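Local coordinates for concanavalin A-like lectin protein kinase family protein (Theobroma cacao, PDB 6CTH) that probably transfers phosphate from ATP to protein substrates as the kinase domain of a lectin-type receptor kinase, here with an indolinone inhibitor and magnesium bound, at residues Val13-Asn18 and Tyr32-Leu36; Ser61-Ile66 and Asp159-Leu165; Met94-Asp100 and Thr144-Asp150; Ile242-Ala246 and Leu259-Met264. All coordinates share one frame; numbering follows the deposited sequence.

Contact 1 of 4, residues Val13-Asn18 and Tyr32-Leu36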
# COMPACT_ATOMS: atom_id res chain seq x y z
N VAL A 13 7.60 -1.69 -27.64
CA VAL A 13 7.26 -0.44 -26.97
C VAL A 13 8.17 -0.12 -25.81
O VAL A 13 8.29 1.04 -25.47
CB VAL A 13 5.78 -0.36 -26.55
CG1 VAL A 13 4.92 -0.44 -27.79
CG2 VAL A 13 5.46 -1.40 -25.49
N THR A 14 8.81 -1.13 -25.22
CA THR A 14 9.83 -0.92 -24.16
C THR A 14 11.31 -0.85 -24.62
O THR A 14 12.23 -0.75 -23.79
CB THR A 14 9.77 -2.02 -23.11
OG1 THR A 14 10.08 -3.30 -23.69
CG2 THR A 14 8.40 -2.04 -22.46
N SER A 15 11.53 -0.93 -25.94
CA SER A 15 12.87 -0.99 -26.51
C SER A 15 13.66 -2.17 -25.94
O SER A 15 14.78 -1.99 -25.47
CB SER A 15 13.65 0.31 -26.29
OG SER A 15 13.10 1.35 -27.06
N ASN A 16 13.05 -3.36 -26.01
CA ASN A 16 13.60 -4.59 -25.48
C ASN A 16 13.95 -4.42 -24.01
O ASN A 16 15.05 -4.74 -23.57
CB ASN A 16 14.82 -5.06 -26.31
CG ASN A 16 14.43 -5.57 -27.67
OD1 ASN A 16 13.28 -5.98 -27.89
ND2 ASN A 16 15.39 -5.51 -28.64
N PHE A 17 12.99 -3.86 -23.27
CA PHE A 17 13.14 -3.64 -21.83
C PHE A 17 14.47 -2.99 -21.46
O PHE A 17 15.21 -3.46 -20.59
CB PHE A 17 12.95 -4.98 -21.12
CG PHE A 17 11.65 -5.63 -21.46
CD1 PHE A 17 10.48 -5.22 -20.84
CD2 PHE A 17 11.59 -6.61 -22.46
CE1 PHE A 17 9.26 -5.79 -21.19
CE2 PHE A 17 10.39 -7.19 -22.81
CZ PHE A 17 9.22 -6.78 -22.18
N ASN A 18 14.76 -1.90 -22.17
CA ASN A 18 16.02 -1.18 -22.04
C ASN A 18 16.08 -0.60 -20.64
O ASN A 18 15.06 -0.11 -20.09
CB ASN A 18 16.11 -0.04 -23.05
CG ASN A 18 17.50 0.56 -23.16
OD1 ASN A 18 17.92 1.29 -22.26
ND2 ASN A 18 18.21 0.29 -24.28
N TYR A 32 8.71 -1.29 -16.57
CA TYR A 32 9.27 -0.47 -17.65
C TYR A 32 8.23 0.45 -18.25
O TYR A 32 7.08 0.02 -18.40
CB TYR A 32 9.84 -1.36 -18.74
CG TYR A 32 11.01 -2.19 -18.26
CD1 TYR A 32 10.80 -3.39 -17.58
CD2 TYR A 32 12.33 -1.79 -18.48
CE1 TYR A 32 11.84 -4.16 -17.12
CE2 TYR A 32 13.38 -2.54 -18.00
CZ TYR A 32 13.13 -3.74 -17.35
OH TYR A 32 14.15 -4.53 -16.87
N ARG A 33 8.65 1.63 -18.67
CA ARG A 33 7.78 2.56 -19.35
C ARG A 33 7.76 2.10 -20.81
O ARG A 33 8.81 1.83 -21.39
CB ARG A 33 8.32 3.98 -19.25
CG ARG A 33 7.35 5.06 -19.68
CD ARG A 33 8.01 6.43 -19.65
NE ARG A 33 8.53 6.80 -20.96
CZ ARG A 33 9.81 6.77 -21.30
NH1 ARG A 33 10.18 7.13 -22.53
NH2 ARG A 33 10.73 6.38 -20.43
N GLY A 34 6.57 2.00 -21.39
CA GLY A 34 6.40 1.57 -22.78
C GLY A 34 5.73 2.73 -23.49
O GLY A 34 4.90 3.38 -22.89
N PHE A 35 6.12 3.00 -24.73
CA PHE A 35 5.61 4.13 -25.54
C PHE A 35 4.82 3.56 -26.69
O PHE A 35 5.35 2.75 -27.46
CB PHE A 35 6.77 5.02 -26.02
CG PHE A 35 6.36 6.18 -26.91
CD1 PHE A 35 5.19 6.93 -26.65
CD2 PHE A 35 7.16 6.56 -27.99
CE1 PHE A 35 4.83 7.99 -27.48
CE2 PHE A 35 6.81 7.63 -28.81
CZ PHE A 35 5.65 8.35 -28.55
N LEU A 36 3.55 3.96 -26.77
CA LEU A 36 2.63 3.55 -27.85
C LEU A 36 2.64 4.67 -28.91
O LEU A 36 2.12 5.77 -28.66
CB LEU A 36 1.21 3.33 -27.32
CG LEU A 36 0.99 2.29 -26.21
CD1 LEU A 36 -0.50 2.21 -25.85
CD2 LEU A 36 1.49 0.92 -26.63
O HOH W 1 16.49 -3.51 -17.72
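V13 meets strand 29-36 of the kinase N-lobe sheet through its carbonyl: at the C-terminal end of helix 7-14, where a Schellman motif closes the last turn, its O accepts from F35 N at 3.0 Å. The bond is nearly straight (164°), though the donor lies above the carbonyl plane, and G34 CA adds a CA-H...O contact to the same oxygen. The V13 side chain leans on the strand as well, with CG1 3.9 Å from L36 CD2. Next along the chain, T14 passes over G34 where the two backbones come nearest, and its CG2 lies 4.0 Å from Y32 CB. The T14 hydroxyl turns back into its own segment: OG1 accepts from F17 N in an ST motif, and is also bonded to L10 O of the helix. The bond holds F17 N against the helix end, and OG1 lies above the F17 ring, over its centre. F17 then turns its edge to the face of Y32 in a T-shaped stack, planes at 75° and centroids 5.4 Å apart. Its CB rests over the centre of the tyrosine ring in a CH-pi contact, 4.0 Å from the Y32 centroid. The first torsion (chi1 -55°) swings the phenyl group off to one side, where F17 CD1 can reach Y32 CD1. N18 brings its backbone O to the edge of the same tyrosine ring. Beyond it, one water donates to F17 O at 3.1 Å and lies 2.7 Å from Y32 OH.

Contact 2 of 4, residues Ser61-Ile66 and Asp159-Leu165. With MG (magnesium ion), chain C.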
# COMPACT_ATOMS: atom_id res chain seq x y z
N SER A 61 -1.79 -15.25 -9.36
CA SER A 61 -2.57 -14.56 -8.36
C SER A 61 -2.97 -13.16 -8.84
O SER A 61 -4.13 -12.77 -8.68
CB SER A 61 -1.82 -14.49 -7.02
OG SER A 61 -2.54 -13.66 -6.12
N GLU A 62 -2.04 -12.38 -9.37
CA GLU A 62 -2.38 -11.04 -9.80
C GLU A 62 -3.47 -11.08 -10.86
O GLU A 62 -4.48 -10.37 -10.72
CB GLU A 62 -1.17 -10.25 -10.27
CG GLU A 62 -1.45 -8.89 -10.95
CD GLU A 62 -1.21 -7.66 -10.08
OE1 GLU A 62 -0.81 -7.78 -8.92
OE2 GLU A 62 -1.38 -6.53 -10.59
N VAL A 63 -3.30 -11.89 -11.91
CA VAL A 63 -4.32 -11.92 -12.99
C VAL A 63 -5.69 -12.33 -12.49
O VAL A 63 -6.73 -11.71 -12.87
CB VAL A 63 -3.90 -12.82 -14.16
CG1 VAL A 63 -5.04 -12.96 -15.17
CG2 VAL A 63 -2.70 -12.21 -14.81
N LYS A 64 -5.71 -13.36 -11.65
CA LYS A 64 -6.94 -13.93 -11.11
C LYS A 64 -7.71 -12.89 -10.31
O LYS A 64 -8.91 -12.71 -10.51
CB LYS A 64 -6.63 -15.11 -10.19
CG LYS A 64 -7.88 -15.84 -9.69
CD LYS A 64 -7.56 -16.68 -8.47
CE LYS A 64 -8.80 -17.43 -8.03
NZ LYS A 64 -8.49 -18.35 -6.91
N ILE A 65 -6.99 -12.24 -9.39
CA ILE A 65 -7.61 -11.34 -8.44
C ILE A 65 -7.96 -10.00 -9.12
O ILE A 65 -9.06 -9.48 -8.96
CB ILE A 65 -6.68 -11.10 -7.24
CG1 ILE A 65 -6.32 -12.40 -6.48
CG2 ILE A 65 -7.27 -10.07 -6.28
CD1 ILE A 65 -7.52 -13.11 -5.94
N ILE A 66 -6.99 -9.40 -9.79
CA ILE A 66 -7.18 -8.03 -10.30
C ILE A 66 -8.30 -7.95 -11.36
O ILE A 66 -8.97 -6.89 -11.46
CB ILE A 66 -5.84 -7.40 -10.76
CG1 ILE A 66 -5.92 -5.88 -10.71
CG2 ILE A 66 -5.46 -7.89 -12.15
CD1 ILE A 66 -4.61 -5.19 -11.03
N ASP A 159 -0.65 -4.19 -6.52
CA ASP A 159 0.10 -5.41 -6.17
C ASP A 159 -0.73 -6.47 -5.48
O ASP A 159 -0.75 -6.56 -4.24
CB ASP A 159 1.31 -5.09 -5.23
CG ASP A 159 2.17 -6.32 -4.92
OD1 ASP A 159 2.14 -7.31 -5.67
OD2 ASP A 159 2.83 -6.27 -3.85
N PHE A 160 -1.33 -7.33 -6.29
CA PHE A 160 -2.15 -8.44 -5.82
C PHE A 160 -1.44 -9.79 -5.90
O PHE A 160 -2.07 -10.84 -5.87
CB PHE A 160 -3.48 -8.44 -6.58
CG PHE A 160 -4.19 -7.14 -6.38
CD1 PHE A 160 -4.94 -6.92 -5.28
CD2 PHE A 160 -4.05 -6.13 -7.34
CE1 PHE A 160 -5.56 -5.69 -5.05
CE2 PHE A 160 -4.70 -4.90 -7.14
CZ PHE A 160 -5.38 -4.68 -5.97
N GLY A 161 -0.11 -9.79 -5.88
CA GLY A 161 0.62 -11.05 -6.04
C GLY A 161 0.51 -12.01 -4.88
O GLY A 161 0.62 -13.21 -5.09
N LEU A 162 0.27 -11.49 -3.68
CA LEU A 162 -0.00 -12.27 -2.47
C LEU A 162 -1.49 -12.30 -2.08
O LEU A 162 -1.87 -12.92 -1.07
CB LEU A 162 0.82 -11.72 -1.29
CG LEU A 162 2.32 -11.95 -1.35
CD1 LEU A 162 2.96 -11.34 -0.13
CD2 LEU A 162 2.57 -13.44 -1.44
N ALA A 163 -2.35 -11.63 -2.86
CA ALA A 163 -3.75 -11.49 -2.49
C ALA A 163 -4.50 -12.80 -2.64
O ALA A 163 -4.16 -13.62 -3.51
CB ALA A 163 -4.41 -10.41 -3.36
N ARG A 164 -5.49 -13.01 -1.79
CA ARG A 164 -6.26 -14.23 -1.85
C ARG A 164 -7.76 -14.03 -1.69
O ARG A 164 -8.19 -13.15 -0.95
CB ARG A 164 -5.79 -15.19 -0.74
CG ARG A 164 -4.33 -15.57 -0.83
CD ARG A 164 -4.08 -16.52 -1.98
NE ARG A 164 -2.69 -16.96 -2.03
CZ ARG A 164 -1.73 -16.34 -2.70
NH1 ARG A 164 -2.00 -15.24 -3.39
NH2 ARG A 164 -0.50 -16.81 -2.68
N LEU A 165 -8.53 -14.83 -2.40
CA LEU A 165 -9.98 -14.84 -2.24
C LEU A 165 -10.40 -15.70 -1.07
O LEU A 165 -9.84 -16.76 -0.87
CB LEU A 165 -10.63 -15.43 -3.50
CG LEU A 165 -10.59 -14.53 -4.71
CD1 LEU A 165 -11.06 -15.32 -5.93
CD2 LEU A 165 -11.49 -13.31 -4.55
MG MG C . 4.07 -7.68 -2.84
O HOH W 2 -0.74 -3.95 -9.38
O HOH W 3 -7.16 -16.83 -4.33
O HOH W 4 4.33 -8.77 -4.74
O HOH W 5 5.51 -6.30 -3.21
O HOH W 6 5.41 -9.06 -2.04
O HOH W 7 2.44 -9.00 -2.67
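E62 and S61, on one turn of helix 54-66, grip the backbone of the DFG motif that opens segment D159-L165. F160 N donates to E62 OE1 at 2.7 Å, meeting the carboxylate on its syn side but 30° out of its plane. S61 OG donates to F160 O at 2.9 Å, in the carbonyl plane; that oxygen also takes A163 N, which closes a type I turn. With CG anti to the backbone N (chi1 171°) and a bend at chi2, the glutamate reaches in from the flank of the helix, and a water joins its OE2 to D159 N. Packing is close behind these bonds. I66 CD1 lies 3.8 Å from F160 CD2, the two side chains at about a right angle, while those of I65 and L165 slide past each other in opposite directions, I65 CD1 3.6 Å from L165 CG. The outer end is looser and more exposed: the extended K64 meets L165 CD1 with CE and, less closely, NZ, and a water links NZ to L165 N. D159, at the other end, binds magnesium through OD2 (2.1 Å), together with D141. Strand 86-92 flanks the helix, with Y91 OH bonded to E62 OE2, and strand 136-138 backs I65 and pairs with strand 164-166.

Contact 3 of 4, residues Met94-Asp100 and Thr144-Asp150. With FE7 (N-{(3Z)-2-oxo-3-[phenyl({4-[(piperidin-1-yl)methyl]phenyl}amino)methylidene]-2,3-dihydro-1H-indol-5-yl}ethanesulfonamide), chain B.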
# COMPACT_ATOMS: atom_id res chain seq x y z
N MET A 94 1.57 6.09 -14.66
CA MET A 94 1.18 7.08 -13.66
C MET A 94 2.42 7.89 -13.29
O MET A 94 3.27 7.42 -12.50
CB MET A 94 0.59 6.37 -12.45
CG MET A 94 -0.53 5.44 -12.85
SD MET A 94 -1.42 4.63 -11.49
CE MET A 94 -2.35 5.99 -10.79
N ALA A 95 2.50 9.09 -13.87
CA ALA A 95 3.72 9.92 -13.80
C ALA A 95 4.16 10.31 -12.39
O ALA A 95 5.33 10.58 -12.13
CB ALA A 95 3.53 11.17 -14.67
N ASN A 96 3.22 10.37 -11.46
CA ASN A 96 3.56 10.62 -10.05
C ASN A 96 4.13 9.41 -9.29
O ASN A 96 4.59 9.58 -8.18
CB ASN A 96 2.40 11.24 -9.29
CG ASN A 96 2.20 12.70 -9.62
OD1 ASN A 96 3.14 13.49 -9.65
ND2 ASN A 96 0.97 13.06 -9.90
N GLY A 97 4.11 8.23 -9.87
CA GLY A 97 4.71 7.06 -9.26
C GLY A 97 4.07 6.60 -7.94
O GLY A 97 2.85 6.83 -7.71
N SER A 98 4.88 5.95 -7.10
CA SER A 98 4.36 5.36 -5.89
C SER A 98 4.51 6.29 -4.69
O SER A 98 5.35 7.18 -4.65
CB SER A 98 4.96 3.98 -5.60
OG SER A 98 6.37 4.00 -5.69
N LEU A 99 3.68 6.06 -3.69
CA LEU A 99 3.59 6.97 -2.57
C LEU A 99 4.90 7.09 -1.77
O LEU A 99 5.25 8.19 -1.28
CB LEU A 99 2.43 6.55 -1.66
CG LEU A 99 2.17 7.27 -0.37
CD1 LEU A 99 1.93 8.75 -0.61
CD2 LEU A 99 0.96 6.66 0.35
N ASP A 100 5.58 5.97 -1.62
CA ASP A 100 6.87 5.94 -0.90
C ASP A 100 7.87 6.99 -1.44
O ASP A 100 8.59 7.59 -0.66
CB ASP A 100 7.47 4.51 -0.91
CG ASP A 100 7.77 4.00 -2.31
OD1 ASP A 100 6.93 4.18 -3.23
OD2 ASP A 100 8.89 3.45 -2.52
N THR A 144 3.29 1.50 1.45
CA THR A 144 3.27 2.70 0.57
C THR A 144 3.89 2.53 -0.81
O THR A 144 3.42 3.16 -1.76
CB THR A 144 3.83 3.97 1.25
OG1 THR A 144 5.23 3.87 1.35
CG2 THR A 144 3.28 4.20 2.61
N SER A 145 4.83 1.60 -1.01
CA SER A 145 5.31 1.30 -2.35
C SER A 145 4.31 0.59 -3.26
O SER A 145 4.56 0.44 -4.45
CB SER A 145 6.61 0.47 -2.34
OG SER A 145 6.46 -0.72 -1.61
N ASN A 146 3.21 0.11 -2.68
CA ASN A 146 2.12 -0.46 -3.43
C ASN A 146 0.97 0.50 -3.63
O ASN A 146 -0.09 0.07 -4.17
CB ASN A 146 1.60 -1.73 -2.76
CG ASN A 146 2.53 -2.91 -2.99
OD1 ASN A 146 3.29 -2.96 -3.97
ND2 ASN A 146 2.47 -3.85 -2.11
N ILE A 147 1.14 1.76 -3.27
CA ILE A 147 0.10 2.79 -3.51
C ILE A 147 0.57 3.75 -4.60
O ILE A 147 1.58 4.46 -4.45
CB ILE A 147 -0.24 3.53 -2.20
CG1 ILE A 147 -0.72 2.52 -1.15
CG2 ILE A 147 -1.27 4.63 -2.44
CD1 ILE A 147 -0.89 3.09 0.25
N MET A 148 -0.18 3.78 -5.71
CA MET A 148 0.14 4.64 -6.84
C MET A 148 -0.62 5.93 -6.75
O MET A 148 -1.77 5.96 -6.21
CB MET A 148 -0.22 3.93 -8.15
CG MET A 148 0.53 2.64 -8.41
SD MET A 148 2.34 2.91 -8.42
CE MET A 148 2.39 3.98 -9.82
N LEU A 149 -0.04 7.00 -7.27
CA LEU A 149 -0.66 8.31 -7.25
C LEU A 149 -0.98 8.79 -8.66
O LEU A 149 -0.11 8.71 -9.55
CB LEU A 149 0.26 9.29 -6.56
CG LEU A 149 0.52 8.96 -5.09
CD1 LEU A 149 1.51 9.95 -4.49
CD2 LEU A 149 -0.79 8.97 -4.27
N ASP A 150 -2.22 9.27 -8.87
CA ASP A 150 -2.56 9.86 -10.17
C ASP A 150 -2.12 11.31 -10.21
O ASP A 150 -1.50 11.82 -9.26
CB ASP A 150 -4.03 9.64 -10.54
CG ASP A 150 -5.00 10.46 -9.73
OD1 ASP A 150 -4.62 11.40 -8.98
OD2 ASP A 150 -6.24 10.18 -9.89
C4 FE7 B . 3.49 1.21 -11.78
C14 FE7 B . 7.78 1.20 -8.87
C5 FE7 B . 2.31 1.10 -12.54
C6 FE7 B . 1.47 0.01 -12.41
C11 FE7 B . 6.18 2.47 -10.76
C7 FE7 B . 1.78 -0.97 -11.49
C8 FE7 B . 3.23 3.06 -13.19
C9 FE7 B . 4.13 2.46 -12.17
C10 FE7 B . 5.28 3.09 -11.74
C12 FE7 B . 6.91 1.33 -11.09
C13 FE7 B . 7.69 0.70 -10.15
N1 FE7 B . 2.20 2.21 -13.36
N2 FE7 B . 5.51 4.34 -12.16
C3 FE7 B . 3.78 0.22 -10.84
N3 FE7 B . 10.62 8.23 -12.66
O2 FE7 B . 3.39 4.12 -13.79
C2 FE7 B . 2.90 -0.85 -10.67
N FE7 B . 3.06 -1.81 -9.63
S FE7 B . 4.18 -1.92 -8.47
O FE7 B . 5.32 -1.16 -8.85
O1 FE7 B . 4.33 -3.30 -8.16
C1 FE7 B . 3.29 -1.09 -7.19
C FE7 B . 1.87 -1.61 -7.21
C16 FE7 B . 6.29 2.97 -9.47
C15 FE7 B . 7.08 2.34 -8.53
C17 FE7 B . 6.58 5.25 -12.01
C22 FE7 B . 7.75 4.91 -11.34
C21 FE7 B . 8.75 5.85 -11.18
C20 FE7 B . 8.61 7.14 -11.67
C19 FE7 B . 7.44 7.47 -12.33
C18 FE7 B . 6.43 6.54 -12.51
C23 FE7 B . 9.71 8.16 -11.51
C28 FE7 B . 11.57 9.33 -12.52
C27 FE7 B . 12.45 9.46 -13.74
C26 FE7 B . 13.18 8.17 -14.04
C25 FE7 B . 12.22 7.00 -14.06
C24 FE7 B . 11.36 6.97 -12.82
O HOH W 8 0.35 9.96 -11.75
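M148 and M94 cross obliquely, M148 reaching on to the indolinone inhibitor, where the kinase hinge and the residues after it pack against segment T144-D150. M148 can be followed outward: CB packs 3.6 Å from M94 SD, and CG stays near the same sulfur. Its own SD then comes under the fused rings of the inhibitor, and CE ends 3.3 Å from FE7 C9. Bends at chi2 and chi3 (-58° and -63°) curl the chain so that SD and the methyl CE both reach the ring system, CE coming nearest. M94 CE lies alongside the backbone of L149, while M94 N donates to FE7 O2 at 2.8 Å, nearly straight at 171°. E92 O makes a second hinge hydrogen bond to the ligand. S98 and M148 form a single beta bridge, in which L149 N donates to G97 O at 2.9 Å and L99 N to I147 O at 2.7 Å, both nearly along the C=O axis. N96 ND2 reaches D150 O from above its carbonyl plane, and a water joins N96 N to L149 O. S98 OG donates to the syn lone pair of D100 OD1, leaving its hydroxyl oxygen near FE7 C15. Below, L99 lies side by side with I147, both against helices 112-132 and 196-212, while strand 155-157 pairs with 147-149 and touches M94.

Contact 4 of 4, residues Ile242-Ala246 and Leu259-Met264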
# COMPACT_ATOMS: atom_id res chain seq x y z
N ILE A 242 1.20 13.93 20.72
CA ILE A 242 0.75 13.65 19.34
C ILE A 242 1.35 14.64 18.34
O ILE A 242 1.86 14.23 17.30
CB ILE A 242 -0.77 13.54 19.25
CG1 ILE A 242 -1.19 12.24 19.94
CG2 ILE A 242 -1.23 13.53 17.80
CD1 ILE A 242 -2.66 11.92 19.89
N LEU A 243 1.47 15.90 18.71
CA LEU A 243 2.01 16.89 17.79
C LEU A 243 3.41 16.51 17.33
O LEU A 243 3.77 16.76 16.19
CB LEU A 243 2.01 18.28 18.40
CG LEU A 243 0.66 18.95 18.62
CD1 LEU A 243 0.86 20.43 18.87
CD2 LEU A 243 -0.25 18.73 17.42
N ASP A 244 4.22 15.96 18.22
CA ASP A 244 5.59 15.52 17.85
C ASP A 244 5.65 14.45 16.74
O ASP A 244 6.71 14.25 16.14
CB ASP A 244 6.32 14.94 19.07
CG ASP A 244 6.77 16.00 20.06
OD1 ASP A 244 7.68 16.78 19.71
OD2 ASP A 244 6.23 16.03 21.19
N ILE A 245 4.55 13.74 16.54
CA ILE A 245 4.47 12.72 15.51
C ILE A 245 4.53 13.25 14.07
O ILE A 245 5.09 12.62 13.19
CB ILE A 245 3.19 11.89 15.66
CG1 ILE A 245 3.11 11.31 17.07
CG2 ILE A 245 3.13 10.80 14.62
CD1 ILE A 245 4.25 10.37 17.37
N ALA A 246 3.92 14.40 13.86
CA ALA A 246 3.77 14.97 12.53
C ALA A 246 5.07 15.16 11.80
O ALA A 246 6.10 15.53 12.40
CB ALA A 246 3.03 16.29 12.60
N LEU A 259 -4.87 15.26 12.56
CA LEU A 259 -3.64 14.55 12.89
C LEU A 259 -3.87 13.61 14.05
O LEU A 259 -3.43 12.48 14.01
CB LEU A 259 -2.49 15.51 13.25
CG LEU A 259 -1.23 14.84 13.80
CD1 LEU A 259 -0.57 13.87 12.82
CD2 LEU A 259 -0.25 15.94 14.20
N GLU A 260 -4.56 14.10 15.09
CA GLU A 260 -4.89 13.28 16.21
C GLU A 260 -5.68 12.07 15.77
O GLU A 260 -5.44 10.95 16.22
CB GLU A 260 -5.75 14.08 17.23
CG GLU A 260 -6.13 13.30 18.47
CD GLU A 260 -6.87 14.17 19.48
OE1 GLU A 260 -7.93 14.71 19.12
OE2 GLU A 260 -6.33 14.34 20.58
N CYS A 261 -6.64 12.32 14.90
CA CYS A 261 -7.53 11.27 14.46
C CYS A 261 -6.76 10.22 13.69
O CYS A 261 -6.94 9.03 13.93
CB CYS A 261 -8.62 11.86 13.59
SG CYS A 261 -9.87 10.63 13.20
N LEU A 262 -5.90 10.68 12.80
CA LEU A 262 -5.05 9.78 12.00
C LEU A 262 -4.16 8.94 12.87
O LEU A 262 -4.06 7.74 12.67
CB LEU A 262 -4.24 10.54 10.95
CG LEU A 262 -3.41 9.69 9.97
CD1 LEU A 262 -4.26 8.66 9.25
CD2 LEU A 262 -2.72 10.55 8.93
N VAL A 263 -3.51 9.56 13.86
CA VAL A 263 -2.63 8.81 14.75
C VAL A 263 -3.39 7.80 15.57
O VAL A 263 -2.95 6.67 15.69
CB VAL A 263 -1.81 9.77 15.67
CG1 VAL A 263 -1.12 9.02 16.78
CG2 VAL A 263 -0.78 10.52 14.85
N MET A 264 -4.51 8.19 16.17
CA MET A 264 -5.24 7.24 17.00
C MET A 264 -5.84 6.09 16.18
O MET A 264 -5.86 4.94 16.63
CB MET A 264 -6.28 7.95 17.92
CG MET A 264 -5.64 8.69 19.12
SD MET A 264 -6.97 9.69 19.80
CE MET A 264 -7.66 8.48 20.92
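I242 and E260 meet at about a right angle, I242 CD1 lying 4.0 Å from E260 CG. This is plain packing in the kinase C-lobe, between the loop that follows helix 229-238 and one side of helix 256-269. I242 points at the helix and divides its work. CG2, anti to the backbone N, lies over the backbone at E260 CA and between L259 and V263, 4.2 Å from V263 CG2, while the CG1-CD1 arm crosses the E260 side chain and I242 CD1 ends 4.5 Å from M264 CG. I245 comes in obliquely to V263, methyl against methyl, with I245 CG2 3.9 Å from V263 CG2. L259 reaches back the other way: with CG anti to the backbone N (chi1 172°), it carries CD2 to 3.7 Å from A246 CB and to 4.3 Å from L243 CD2. W232 and Y237 of helix 229-238 touch the isoleucines, and F254 touches L243, A246 and L259. No hydrogen bond passes between the two segments; I245 N bonds instead to I242 O within its own turn. The contact is therefore a branched aliphatic one, made through methyls and methylenes, and rests on shape and apolar burial with no polar bond to fix its direction.

Contacts 2 and 3 share the active site: D159 OD2, a magnesium ligand in contact 2, lies 3.0 Å from N146 ND2 of contact 3, and D141 completes the protein side of the metal site. Contact 3 is nested in the loop that contact 2 closes, and both border the inhibitor, contact 3 through the hinge bond, M148 and S98, and contact 2 through D159, whose side chain is about 4 Å away. Contact 1 lies further out in the N-lobe, its centre about 20 Å from that of contact 3, with the R33 side chain about 7 Å from the inhibitor. Contact 4 belongs to the C-lobe, its centre about 42 Å from that of contact 1 and 23 Å from that of contact 3.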